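Local coordinates for butyryl-CoA dehydrogenase (Marinomonas mediterranea, PDB 6CXT), which is a flavoprotein of the acyl-CoA dehydrogenase family, binding flavin-adenine dinucleotide in a chain built of helical and beta domains, at residues E11-A16 with L74-T79; P52-K57 with G102-K107; Y169-K174 with L179-F184. All blocks are in the same frame, centred on the assembly; numbering follows the deposited sequence.

Contact 1: residues E11-A16 with L74-T79; sequences ELFEHA and LGQSCT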
# COMPACT_ATOMS: atom_id res chain seq x y z
N GLU B 11 -5.55 15.84 -34.05
CA GLU B 11 -5.34 17.24 -34.33
C GLU B 11 -5.85 18.14 -33.18
O GLU B 11 -5.16 19.09 -32.76
CB GLU B 11 -5.98 17.64 -35.69
CG GLU B 11 -5.49 18.97 -36.21
CD GLU B 11 -4.02 19.22 -35.88
OE1 GLU B 11 -3.17 18.42 -36.36
OE2 GLU B 11 -3.72 20.18 -35.10
N LEU B 12 -7.04 17.84 -32.71
CA LEU B 12 -7.63 18.57 -31.60
C LEU B 12 -6.78 18.41 -30.33
O LEU B 12 -6.58 19.37 -29.59
CB LEU B 12 -9.05 18.09 -31.36
CG LEU B 12 -10.06 18.55 -32.42
CD1 LEU B 12 -11.24 17.60 -32.49
CD2 LEU B 12 -10.51 19.99 -32.16
N PHE B 13 -6.27 17.20 -30.10
CA PHE B 13 -5.42 16.97 -28.95
C PHE B 13 -4.15 17.79 -29.05
O PHE B 13 -3.73 18.46 -28.10
CB PHE B 13 -5.11 15.49 -28.84
CG PHE B 13 -4.30 15.12 -27.62
CD1 PHE B 13 -4.87 15.16 -26.32
CD2 PHE B 13 -2.98 14.68 -27.76
CE1 PHE B 13 -4.12 14.76 -25.22
CE2 PHE B 13 -2.21 14.29 -26.64
CZ PHE B 13 -2.77 14.33 -25.38
N GLU B 14 -3.53 17.78 -30.22
CA GLU B 14 -2.31 18.58 -30.39
C GLU B 14 -2.61 20.06 -30.21
O GLU B 14 -1.80 20.79 -29.64
CB GLU B 14 -1.66 18.35 -31.76
CG GLU B 14 -0.97 16.99 -31.92
CD GLU B 14 -0.00 16.66 -30.78
OE1 GLU B 14 -0.10 15.52 -30.23
OE2 GLU B 14 0.85 17.52 -30.43
N HIS B 15 -3.79 20.48 -30.67
CA HIS B 15 -4.22 21.90 -30.53
C HIS B 15 -4.33 22.26 -29.02
O HIS B 15 -3.76 23.27 -28.57
CB HIS B 15 -5.53 22.11 -31.34
CG HIS B 15 -6.06 23.52 -31.33
ND1 HIS B 15 -5.26 24.64 -31.52
CD2 HIS B 15 -7.33 23.99 -31.18
CE1 HIS B 15 -6.01 25.73 -31.46
NE2 HIS B 15 -7.26 25.37 -31.27
N ALA B 16 -4.97 21.38 -28.24
CA ALA B 16 -5.00 21.52 -26.76
C ALA B 16 -3.63 21.58 -26.12
O ALA B 16 -3.39 22.40 -25.22
CB ALA B 16 -5.84 20.41 -26.14
N LEU B 74 -5.49 19.67 -22.37
CA LEU B 74 -5.39 20.94 -21.61
C LEU B 74 -4.82 20.70 -20.21
O LEU B 74 -4.03 21.49 -19.74
CB LEU B 74 -6.75 21.65 -21.48
CG LEU B 74 -7.34 22.18 -22.82
CD1 LEU B 74 -8.79 22.63 -22.69
CD2 LEU B 74 -6.45 23.32 -23.32
N GLY B 75 -5.23 19.60 -19.57
CA GLY B 75 -4.74 19.27 -18.20
C GLY B 75 -3.24 19.04 -18.26
O GLY B 75 -2.55 19.34 -17.27
N GLN B 76 -2.76 18.53 -19.40
CA GLN B 76 -1.29 18.34 -19.58
C GLN B 76 -0.53 19.66 -19.81
O GLN B 76 0.55 19.89 -19.20
CB GLN B 76 -1.01 17.28 -20.70
CG GLN B 76 0.47 16.90 -20.78
CD GLN B 76 0.72 15.85 -21.86
OE1 GLN B 76 -0.11 15.01 -22.12
NE2 GLN B 76 1.89 15.90 -22.45
N SER B 77 -1.09 20.56 -20.61
CA SER B 77 -0.28 21.70 -21.02
C SER B 77 -0.54 22.94 -20.15
O SER B 77 0.30 23.81 -20.12
CB SER B 77 -0.54 22.02 -22.48
OG SER B 77 -1.89 22.39 -22.64
N CYS B 78 -1.71 23.03 -19.51
CA CYS B 78 -2.06 24.24 -18.71
C CYS B 78 -1.66 23.97 -17.29
O CYS B 78 -2.24 23.08 -16.66
CB CYS B 78 -3.57 24.58 -18.72
SG CYS B 78 -4.27 24.89 -20.35
N THR B 79 -0.70 24.71 -16.76
CA THR B 79 -0.33 24.43 -15.37
C THR B 79 -1.34 24.90 -14.34
O THR B 79 -1.28 24.46 -13.21
CB THR B 79 1.01 25.02 -15.00
OG1 THR B 79 1.00 26.38 -15.42
CG2 THR B 79 2.16 24.17 -15.68

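Contact 2: residues P52-K57 with G102-K107; sequences PEKYAK and GSETLK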
# COMPACT_ATOMS: atom_id res chain seq x y z
N PRO B 52 -24.16 21.33 -28.35
CA PRO B 52 -24.59 21.33 -29.76
C PRO B 52 -24.65 22.74 -30.34
O PRO B 52 -25.05 23.69 -29.64
CB PRO B 52 -26.00 20.73 -29.68
CG PRO B 52 -26.01 19.93 -28.43
CD PRO B 52 -25.20 20.76 -27.47
N GLU B 53 -24.27 22.88 -31.60
CA GLU B 53 -24.44 24.14 -32.35
C GLU B 53 -25.86 24.71 -32.27
O GLU B 53 -26.04 25.92 -32.22
CB GLU B 53 -24.00 23.97 -33.80
CG GLU B 53 -23.68 25.31 -34.45
CD GLU B 53 -22.93 25.19 -35.77
OE1 GLU B 53 -22.39 24.10 -36.08
OE2 GLU B 53 -22.89 26.20 -36.50
N LYS B 54 -26.87 23.84 -32.25
CA LYS B 54 -28.28 24.21 -32.06
C LYS B 54 -28.48 25.21 -30.92
O LYS B 54 -29.39 26.06 -30.96
CB LYS B 54 -29.10 22.95 -31.79
CG LYS B 54 -30.61 23.11 -31.87
CD LYS B 54 -31.32 21.91 -31.25
CE LYS B 54 -32.81 21.82 -31.61
NZ LYS B 54 -33.60 23.07 -31.40
N TYR B 55 -27.63 25.12 -29.89
CA TYR B 55 -27.80 25.98 -28.70
C TYR B 55 -26.75 27.03 -28.49
O TYR B 55 -26.97 27.92 -27.69
CB TYR B 55 -28.01 25.17 -27.43
CG TYR B 55 -29.21 24.29 -27.49
CD1 TYR B 55 -30.51 24.82 -27.40
CD2 TYR B 55 -29.06 22.92 -27.66
CE1 TYR B 55 -31.63 23.99 -27.46
CE2 TYR B 55 -30.16 22.08 -27.72
CZ TYR B 55 -31.44 22.62 -27.64
OH TYR B 55 -32.49 21.74 -27.69
N ALA B 56 -25.63 26.96 -29.20
CA ALA B 56 -24.57 27.94 -29.06
C ALA B 56 -23.77 27.96 -30.33
O ALA B 56 -23.32 26.91 -30.81
CB ALA B 56 -23.67 27.57 -27.87
N LYS B 57 -23.55 29.17 -30.85
CA LYS B 57 -23.11 29.37 -32.23
C LYS B 57 -21.79 28.68 -32.57
O LYS B 57 -21.64 28.12 -33.67
CB LYS B 57 -23.10 30.86 -32.62
CG LYS B 57 -21.90 31.64 -32.13
CD LYS B 57 -21.61 32.89 -32.95
CE LYS B 57 -21.96 34.16 -32.18
NZ LYS B 57 -20.97 35.24 -32.49
N GLY B 102 -33.28 21.37 -19.18
CA GLY B 102 -33.89 22.70 -19.29
C GLY B 102 -34.96 22.71 -20.41
O GLY B 102 -34.82 22.01 -21.43
N SER B 103 -36.01 23.53 -20.22
CA SER B 103 -36.96 23.83 -21.31
C SER B 103 -36.17 24.35 -22.52
O SER B 103 -35.05 24.86 -22.35
CB SER B 103 -37.93 24.93 -20.84
OG SER B 103 -37.29 26.19 -20.92
N GLU B 104 -36.73 24.27 -23.72
CA GLU B 104 -36.10 24.85 -24.91
C GLU B 104 -35.80 26.34 -24.78
O GLU B 104 -34.79 26.81 -25.30
CB GLU B 104 -36.97 24.62 -26.17
CG GLU B 104 -37.15 23.15 -26.52
CD GLU B 104 -35.82 22.42 -26.71
OE1 GLU B 104 -34.98 22.92 -27.50
OE2 GLU B 104 -35.64 21.34 -26.09
N THR B 105 -36.68 27.07 -24.08
CA THR B 105 -36.50 28.51 -23.89
C THR B 105 -35.32 28.80 -22.93
O THR B 105 -34.44 29.63 -23.23
CB THR B 105 -37.83 29.25 -23.54
OG1 THR B 105 -38.38 28.77 -22.31
CG2 THR B 105 -38.86 28.99 -24.66
N LEU B 106 -35.28 28.08 -21.82
CA LEU B 106 -34.13 28.17 -20.90
C LEU B 106 -32.78 27.85 -21.61
O LEU B 106 -31.83 28.65 -21.53
CB LEU B 106 -34.37 27.35 -19.62
CG LEU B 106 -33.45 27.75 -18.44
CD1 LEU B 106 -33.76 29.10 -17.80
CD2 LEU B 106 -33.49 26.67 -17.38
N LYS B 107 -32.75 26.77 -22.39
CA LYS B 107 -31.56 26.43 -23.16
C LYS B 107 -31.08 27.52 -24.13
O LYS B 107 -29.89 27.85 -24.14
CB LYS B 107 -31.69 25.08 -23.86
CG LYS B 107 -31.87 23.94 -22.87
CD LYS B 107 -31.88 22.60 -23.55
CE LYS B 107 -33.04 22.44 -24.51
NZ LYS B 107 -33.34 21.01 -24.78

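Contact 3: residues Y169-K174 with L179-F184; sequences YATTNK and LGQTAF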
# COMPACT_ATOMS: atom_id res chain seq x y z
N TYR B 169 -29.96 22.71 -5.70
CA TYR B 169 -30.76 21.52 -5.47
C TYR B 169 -31.43 21.76 -4.13
O TYR B 169 -30.77 22.10 -3.15
CB TYR B 169 -29.85 20.21 -5.50
CG TYR B 169 -29.33 19.93 -6.89
CD1 TYR B 169 -28.14 20.52 -7.35
CD2 TYR B 169 -30.00 19.08 -7.73
CE1 TYR B 169 -27.70 20.31 -8.64
CE2 TYR B 169 -29.54 18.85 -9.02
CZ TYR B 169 -28.39 19.44 -9.46
OH TYR B 169 -27.96 19.20 -10.74
N ALA B 170 -32.77 21.63 -4.09
CA ALA B 170 -33.54 22.08 -2.93
C ALA B 170 -34.65 21.05 -2.62
O ALA B 170 -35.07 20.37 -3.52
CB ALA B 170 -34.16 23.47 -3.18
N THR B 171 -35.06 20.95 -1.36
CA THR B 171 -36.18 20.04 -1.04
C THR B 171 -37.53 20.72 -1.39
O THR B 171 -37.84 21.79 -0.83
CB THR B 171 -36.14 19.68 0.43
OG1 THR B 171 -34.87 19.07 0.69
CG2 THR B 171 -37.27 18.64 0.78
N THR B 172 -38.26 20.13 -2.33
CA THR B 172 -39.64 20.52 -2.59
C THR B 172 -40.74 19.72 -1.85
O THR B 172 -41.87 20.24 -1.70
CB THR B 172 -39.93 20.61 -4.08
OG1 THR B 172 -39.44 19.44 -4.74
CG2 THR B 172 -39.29 21.88 -4.68
N ASN B 173 -40.42 18.51 -1.35
CA ASN B 173 -41.41 17.69 -0.60
C ASN B 173 -40.69 16.67 0.28
O ASN B 173 -40.23 15.64 -0.22
CB ASN B 173 -42.40 17.04 -1.59
CG ASN B 173 -43.60 16.31 -0.90
OD1 ASN B 173 -44.67 16.23 -1.49
ND2 ASN B 173 -43.40 15.77 0.28
N LYS B 174 -40.59 16.97 1.57
CA LYS B 174 -39.88 16.14 2.55
C LYS B 174 -40.34 14.68 2.53
O LYS B 174 -39.52 13.76 2.64
CB LYS B 174 -40.09 16.71 3.95
CG LYS B 174 -38.84 16.87 4.81
CD LYS B 174 -39.05 17.84 5.99
CE LYS B 174 -39.43 19.27 5.58
NZ LYS B 174 -40.95 19.49 5.70
N LEU B 179 -37.23 11.21 -3.96
CA LEU B 179 -37.86 11.80 -5.14
C LEU B 179 -38.60 13.11 -4.75
O LEU B 179 -39.56 13.53 -5.43
CB LEU B 179 -38.76 10.78 -5.85
CG LEU B 179 -38.08 9.48 -6.29
CD1 LEU B 179 -39.15 8.50 -6.75
CD2 LEU B 179 -37.08 9.72 -7.45
N GLY B 180 -38.14 13.71 -3.66
CA GLY B 180 -38.66 15.00 -3.17
C GLY B 180 -37.81 16.26 -3.30
O GLY B 180 -38.04 17.25 -2.56
N GLN B 181 -36.88 16.27 -4.27
CA GLN B 181 -35.98 17.40 -4.46
C GLN B 181 -36.17 17.89 -5.85
O GLN B 181 -36.62 17.16 -6.70
CB GLN B 181 -34.48 16.96 -4.23
CG GLN B 181 -34.19 16.59 -2.80
CD GLN B 181 -32.83 15.87 -2.62
OE1 GLN B 181 -32.17 15.57 -3.60
NE2 GLN B 181 -32.43 15.63 -1.38
N THR B 182 -35.76 19.14 -6.11
CA THR B 182 -35.85 19.73 -7.44
C THR B 182 -34.62 20.60 -7.72
O THR B 182 -34.07 21.20 -6.80
CB THR B 182 -37.19 20.61 -7.52
OG1 THR B 182 -38.32 19.76 -7.19
CG2 THR B 182 -37.39 21.26 -8.85
N ALA B 183 -34.22 20.63 -8.99
CA ALA B 183 -33.13 21.43 -9.47
C ALA B 183 -33.63 22.74 -10.06
O ALA B 183 -34.61 22.75 -10.83
CB ALA B 183 -32.34 20.67 -10.52
N PHE B 184 -32.92 23.83 -9.76
CA PHE B 184 -33.28 25.17 -10.25
C PHE B 184 -32.02 25.89 -10.71
O PHE B 184 -30.96 25.73 -10.11
CB PHE B 184 -33.83 26.00 -9.07
CG PHE B 184 -35.10 25.46 -8.48
CD1 PHE B 184 -36.35 25.79 -9.05
CD2 PHE B 184 -35.06 24.65 -7.35
CE1 PHE B 184 -37.52 25.31 -8.48
CE2 PHE B 184 -36.24 24.15 -6.77
CZ PHE B 184 -37.48 24.50 -7.34
O HOH W 1 -34.07 16.53 0.65

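Contact 1: residues E11-A16 with L74-T79
Ala16 of helix 7-19 packs against Leu74 and Ser77 at the end of helix 64-77, a helix-helix contact inside the helical N-terminal domain of the acyl-CoA dehydrogenase fold. The apolar part is small. Ala16 CB stands 4.1 Å from Leu74 CG and 3.9 Å from Leu74 N, a closeness to the partner backbone that a methyl side chain permits; the two CA atoms, of Ala16 and Leu74, are only 5.2 Å apart. Leu74 turns its branch point to the methyl because CG lies beside its own backbone N (chi1 -67°), and Leu74 CD2 comes 3.7 Å from Ala16 O. Phe19 and Tyr46 also pack on the leucine, which suits a bulky branched side chain in a buried place.

Looser contact joins Phe13 and Gln76. Phe13 swings its ring across by setting CG opposite the backbone N (chi1 -177°), so that CZ comes 4.3 Å from Gln76 OE1, an oblique approach that is no more than a touch. Lys69 makes a cation-pi contact with the same ring.

The polar part concerns the last turn of helix 64-77, which Cys78 ends by leaving helical geometry; Cys78 N still bonds to Leu74 O at 2.8 Å. A serine suits this turn because its short hydroxyl can serve backbone groups of both helices. Ser77 OG also receives a weak bond from Gly20 N, and its single proton has two candidate acceptors: Gly73 O, one turn back, and Ala16 O, which lies 3.0 Å from Ser77 OG.

Contact 2: residues P52-K57 with G102-K107
Tyr55 presses its ring against Lys107 and meets Glu104 with its hydroxyl, and these three side chains bury most of the surface. The phenol works in both directions: Tyr55 OH donates to Glu104 OE1 at 2.8 Å, where the carboxylate oxygen accepts through its syn lone pair, and takes a bond from Lys107 NZ at 3.1 Å. Lys107 NZ closes the triangle with a 2.7 Å salt bridge to Glu104 OE2, arriving from above the carboxylate, 42° out of its plane. Both carboxylate oxygens are thus held, which restrains rotation of the group.

Lys107 suits its buried place because its long chain does two jobs. The methylenes run over one face of the tyrosine, with CD above the rim, and a bend at chi3 (-63°) then brings NZ back to the hydroxyl. Lys54 CG covers the opposite face, 4.2 Å above the Tyr55 ring plane, while Lys54 NZ stays 4.1 Å from Glu104 OE1, opposite charges that probably attract weakly, beyond salt-bridge distance.

Ser103 is the N-cap of helix 104-114, its OG taking Leu106 N at 2.9 Å; an acidic Glu104 in the first turn probably gains from the helix dipole. The contact ties the loop between helices 35-44 and 64-77 to the start of helix 104-114, with His108 meeting the Tyr55 ring and Leu99 of helix 81-101 also touching Tyr55.

Contact 3: residues Y169-K174 with L179-F184
Ala170 and Thr182 form the tight centre of this contact, a hydrogen-bonded antiparallel pair with Ala170 N to Thr182 O at 3.0 Å and Thr182 N to Ala170 O at 2.9 Å. On their side of the sheet Thr182 OG1 donates to Thr172 OG1 at 2.7 Å; two threonines suit the spot, since Glu228 and Gly229 extend this polar chain and Thr172 CG2 adds a methyl at the edge of the Phe184 ring, 4.1 Å from Phe184 CZ. The small Ala170 lets the same ring lie close. On the other face, equally packed, Tyr169 CE2 rests obliquely on Ala183 CB at 3.7 Å; the side chain of Tyr169 lies about 7 Å from the bound FAD.

The segments belong to the beta hairpin of strands 165-171 and 181-187 in the middle domain. Where the strands give way to the connecting loop, Gly180 O receives both Asn173 N and, weakly, Thr172 N. Asn173 O sits 3.4 Å from Gly180 CA, in the space a side chain would occupy.

This turn end is the looser, partly exposed side. Here a water donates to Thr171 OG1 and accepts from Gln181 NE2; Thr171 OG1 is also hydrogen-bonded to Leu137 O, and Gln181 NE2 to Ile134 O.

Contacts 1 and 2 both belong to the N-terminal domain of the acyl-CoA dehydrogenase fold, and their segments alternate along the chain, yet they do not touch: their nearest atoms are about 13 Å apart. Contact 3 lies in the middle domain, on the far side of the chain's centre from contact 1, and comes within about 7 Å of contact 2. It is the buried one, and backbone pairing between strands dominates it. The other two are only partly buried and rely more on side chains: contact 1 joins two helices by small apolar packing and a serine hydroxyl at a backbone carbonyl, whereas contact 2 fastens a loop to a helix start with charged groups around a phenol.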